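Serine/threonine-protein kinase Tel1 (Chaetomium thermophilum, PDB 6SKY) is a PIKK-family serine/threonine kinase that binds ATP and magnesium and probably activates checkpoint signalling upon genotoxic stress, acting as a DNA damage sensor. Local coordinates at residues 2184-2192 against 2206-2214. Residues are numbered along the deposited sequence; the frame is centred on the assembly and turned at random.
Sequences LSTALSDLI and IKMEAANAL
Ile-2206 meets Leu-2188, Ser-2189 and Ile-2192 with both branches of its side chain: CG2 lies anti to its own backbone N and CG1, at chi1 -71°, beside that N. CG2 sits 3.7 Å from CD1 of Ile-2192, the two isoleucine side chains lying alongside each other and running opposite ways, while CD1 of Ile-2206 reaches the Leu-2188 carbonyl O at 3.7 Å. A beta-branched residue suits this place, since both arms touch Leu-2188 and Ile-2192 at once and CG2 also meets Ser-2189. An alanine here would keep only the CB contact to Ile-2192 and would probably open a gap between Ile-2192 and Leu-2188 where CG2 and CD1 had packed.

One turn further along helix 2203-2217, small residues let the backbones close in, and the CA atoms of Ser-2185 and Ala-2210 come within 5.5 Å. The OG of Ser-2185 lies 3.8 Å from CB of Ala-2213. Ser-2189 keeps its hydroxyl within its own helix, donating to the Ser-2185 carbonyl O at 3.2 Å; its backbone N reaches the same oxygen from the opposite face, so two donors hold it. Glu-2209 lends its CG to Ser-2185 CB, at 4.0 Å, and to Leu-2188 CD1; the chain then bends at chi2 (48°), and the buried carboxylate forms a salt bridge with Arg-2173 of helix 2154-2174.

Leu-1939 of the second subunit packs on Ser-2185. With the axes of segments 2184-2189 and 2206-2214 approaching to 9.2 Å at 153°, the contact shows the near-antiparallel helix packing of the alpha-solenoid FAT domain, away from the ATP site.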
loop_
_atom_site.group_PDB
_atom_site.type_symbol
_atom_site.label_atom_id
_atom_site.label_comp_id
_atom_site.label_asym_id
_atom_site.label_seq_id
_atom_site.Cartn_x
_atom_site.Cartn_y
_atom_site.Cartn_z
ATOM N N LEU A 2184 -13.090 -17.050 6.503
ATOM C CA LEU A 2184 -13.866 -17.373 7.690
ATOM C C LEU A 2184 -15.166 -16.592 7.746
ATOM O O LEU A 2184 -16.207 -17.153 8.086
ATOM C CB LEU A 2184 -13.043 -17.109 8.939
ATOM C CG LEU A 2184 -12.348 -18.329 9.510
ATOM C CD1 LEU A 2184 -11.461 -17.914 10.633
ATOM C CD2 LEU A 2184 -13.375 -19.303 9.994
ATOM N N SER A 2185 -15.135 -15.300 7.433
ATOM C CA SER A 2185 -16.363 -14.528 7.533
ATOM C C SER A 2185 -17.349 -14.911 6.445
ATOM O O SER A 2185 -18.556 -14.910 6.688
ATOM C CB SER A 2185 -16.063 -13.038 7.496
ATOM O OG SER A 2185 -15.937 -12.574 6.179
ATOM N N THR A 2186 -16.871 -15.285 5.258
ATOM C CA THR A 2186 -17.785 -15.783 4.236
ATOM C C THR A 2186 -18.432 -17.093 4.667
ATOM O O THR A 2186 -19.654 -17.265 4.565
ATOM C CB THR A 2186 -17.050 -15.971 2.919
ATOM O OG1 THR A 2186 -16.437 -14.743 2.535
ATOM C CG2 THR A 2186 -18.020 -16.362 1.865
ATOM N N ALA A 2187 -17.622 -18.035 5.146
ATOM C CA ALA A 2187 -18.157 -19.312 5.592
ATOM C C ALA A 2187 -19.091 -19.156 6.780
ATOM O O ALA A 2187 -19.989 -19.976 6.962
ATOM C CB ALA A 2187 -17.016 -20.256 5.938
ATOM N N LEU A 2188 -18.891 -18.132 7.607
ATOM C CA LEU A 2188 -19.803 -17.889 8.720
ATOM C C LEU A 2188 -21.113 -17.294 8.238
ATOM O O LEU A 2188 -22.181 -17.671 8.720
ATOM C CB LEU A 2188 -19.160 -16.958 9.739
ATOM C CG LEU A 2188 -18.351 -17.534 10.890
ATOM C CD1 LEU A 2188 -17.575 -16.429 11.535
ATOM C CD2 LEU A 2188 -19.264 -18.178 11.885
ATOM N N SER A 2189 -21.049 -16.345 7.306
ATOM C CA SER A 2189 -22.269 -15.766 6.769
ATOM C C SER A 2189 -23.110 -16.805 6.057
ATOM O O SER A 2189 -24.336 -16.678 6.004
ATOM C CB SER A 2189 -21.935 -14.623 5.821
ATOM O OG SER A 2189 -21.397 -13.527 6.519
ATOM N N ASP A 2190 -22.480 -17.835 5.498
ATOM C CA ASP A 2190 -23.269 -18.885 4.862
ATOM C C ASP A 2190 -23.992 -19.788 5.851
ATOM O O ASP A 2190 -24.828 -20.588 5.429
ATOM C CB ASP A 2190 -22.387 -19.728 3.957
ATOM C CG ASP A 2190 -22.001 -18.998 2.710
ATOM O OD1 ASP A 2190 -22.146 -17.764 2.685
ATOM O OD2 ASP A 2190 -21.562 -19.650 1.747
ATOM N N LEU A 2191 -23.707 -19.684 7.139
ATOM C CA LEU A 2191 -24.333 -20.527 8.143
ATOM C C LEU A 2191 -25.582 -19.915 8.749
ATOM O O LEU A 2191 -26.238 -20.576 9.552
ATOM C CB LEU A 2191 -23.344 -20.823 9.271
ATOM C CG LEU A 2191 -22.607 -22.153 9.288
ATOM C CD1 LEU A 2191 -22.190 -22.560 7.906
ATOM C CD2 LEU A 2191 -21.404 -22.027 10.174
ATOM N N ILE A 2192 -25.923 -18.682 8.403
ATOM C CA ILE A 2192 -27.024 -17.979 9.055
ATOM C C ILE A 2192 -28.378 -18.564 8.659
ATOM O O ILE A 2192 -29.233 -18.740 9.537
ATOM C CB ILE A 2192 -26.954 -16.473 8.773
ATOM C CG1 ILE A 2192 -25.956 -15.817 9.718
ATOM C CG2 ILE A 2192 -28.303 -15.827 8.927
ATOM C CD1 ILE A 2192 -25.793 -14.348 9.490
ATOM N N ILE A 2206 -22.131 -12.539 13.649
ATOM C CA ILE A 2206 -21.627 -12.901 12.333
ATOM C C ILE A 2206 -21.545 -11.676 11.432
ATOM O O ILE A 2206 -20.588 -11.515 10.660
ATOM C CB ILE A 2206 -22.505 -14.009 11.738
ATOM C CG1 ILE A 2206 -22.257 -15.311 12.493
ATOM C CG2 ILE A 2206 -22.219 -14.181 10.284
ATOM C CD1 ILE A 2206 -23.133 -16.428 12.078
ATOM N N LYS A 2207 -22.513 -10.769 11.540
ATOM C CA LYS A 2207 -22.434 -9.540 10.766
ATOM C C LYS A 2207 -21.348 -8.619 11.293
ATOM O O LYS A 2207 -20.718 -7.902 10.509
ATOM C CB LYS A 2207 -23.788 -8.847 10.751
ATOM C CG LYS A 2207 -24.788 -9.545 9.857
ATOM C CD LYS A 2207 -26.096 -8.792 9.768
ATOM C CE LYS A 2207 -26.781 -8.717 11.114
ATOM N NZ LYS A 2207 -28.077 -7.998 11.054
ATOM N N MET A 2208 -21.072 -8.648 12.593
ATOM C CA MET A 2208 -19.944 -7.881 13.098
ATOM C C MET A 2208 -18.620 -8.456 12.628
ATOM O O MET A 2208 -17.676 -7.705 12.371
ATOM C CB MET A 2208 -19.984 -7.822 14.612
ATOM C CG MET A 2208 -18.779 -7.147 15.207
ATOM S SD MET A 2208 -19.107 -6.562 16.858
ATOM C CE MET A 2208 -20.704 -5.835 16.571
ATOM N N GLU A 2209 -18.525 -9.776 12.492
ATOM C CA GLU A 2209 -17.316 -10.354 11.917
ATOM C C GLU A 2209 -17.147 -9.946 10.460
ATOM O O GLU A 2209 -16.030 -9.668 10.009
ATOM C CB GLU A 2209 -17.345 -11.869 12.055
ATOM C CG GLU A 2209 -16.152 -12.555 11.445
ATOM C CD GLU A 2209 -14.839 -11.912 11.847
ATOM O OE1 GLU A 2209 -14.668 -11.601 13.047
ATOM O OE2 GLU A 2209 -13.976 -11.711 10.962
ATOM N N ALA A 2210 -18.243 -9.902 9.707
ATOM C CA ALA A 2210 -18.158 -9.437 8.326
ATOM C C ALA A 2210 -17.701 -7.987 8.255
ATOM O O ALA A 2210 -16.889 -7.620 7.394
ATOM C CB ALA A 2210 -19.503 -9.607 7.639
ATOM N N ALA A 2211 -18.211 -7.145 9.151
ATOM C CA ALA A 2211 -17.774 -5.757 9.189
ATOM C C ALA A 2211 -16.300 -5.649 9.542
ATOM O O ALA A 2211 -15.594 -4.785 9.019
ATOM C CB ALA A 2211 -18.618 -4.969 10.180
ATOM N N ASN A 2212 -15.814 -6.512 10.431
ATOM C CA ASN A 2212 -14.393 -6.505 10.764
ATOM C C ASN A 2212 -13.539 -6.877 9.565
ATOM O O ASN A 2212 -12.484 -6.279 9.333
ATOM C CB ASN A 2212 -14.119 -7.459 11.914
ATOM C CG ASN A 2212 -14.434 -6.862 13.240
ATOM O OD1 ASN A 2212 -14.287 -5.667 13.435
ATOM N ND2 ASN A 2212 -14.862 -7.688 14.174
ATOM N N ALA A 2213 -13.975 -7.866 8.790
ATOM C CA ALA A 2213 -13.245 -8.224 7.580
ATOM C C ALA A 2213 -13.191 -7.056 6.603
ATOM O O ALA A 2213 -12.129 -6.730 6.059
ATOM C CB ALA A 2213 -13.884 -9.444 6.933
ATOM N N LEU A 2214 -14.335 -6.404 6.376
ATOM C CA LEU A 2214 -14.360 -5.229 5.506
ATOM C C LEU A 2214 -13.399 -4.156 5.993
ATOM O O LEU A 2214 -12.607 -3.622 5.217
ATOM C CB LEU A 2214 -15.771 -4.664 5.414
ATOM C CG LEU A 2214 -16.738 -5.419 4.518
ATOM C CD1 LEU A 2214 -18.086 -4.759 4.529
ATOM C CD2 LEU A 2214 -16.189 -5.482 3.132
#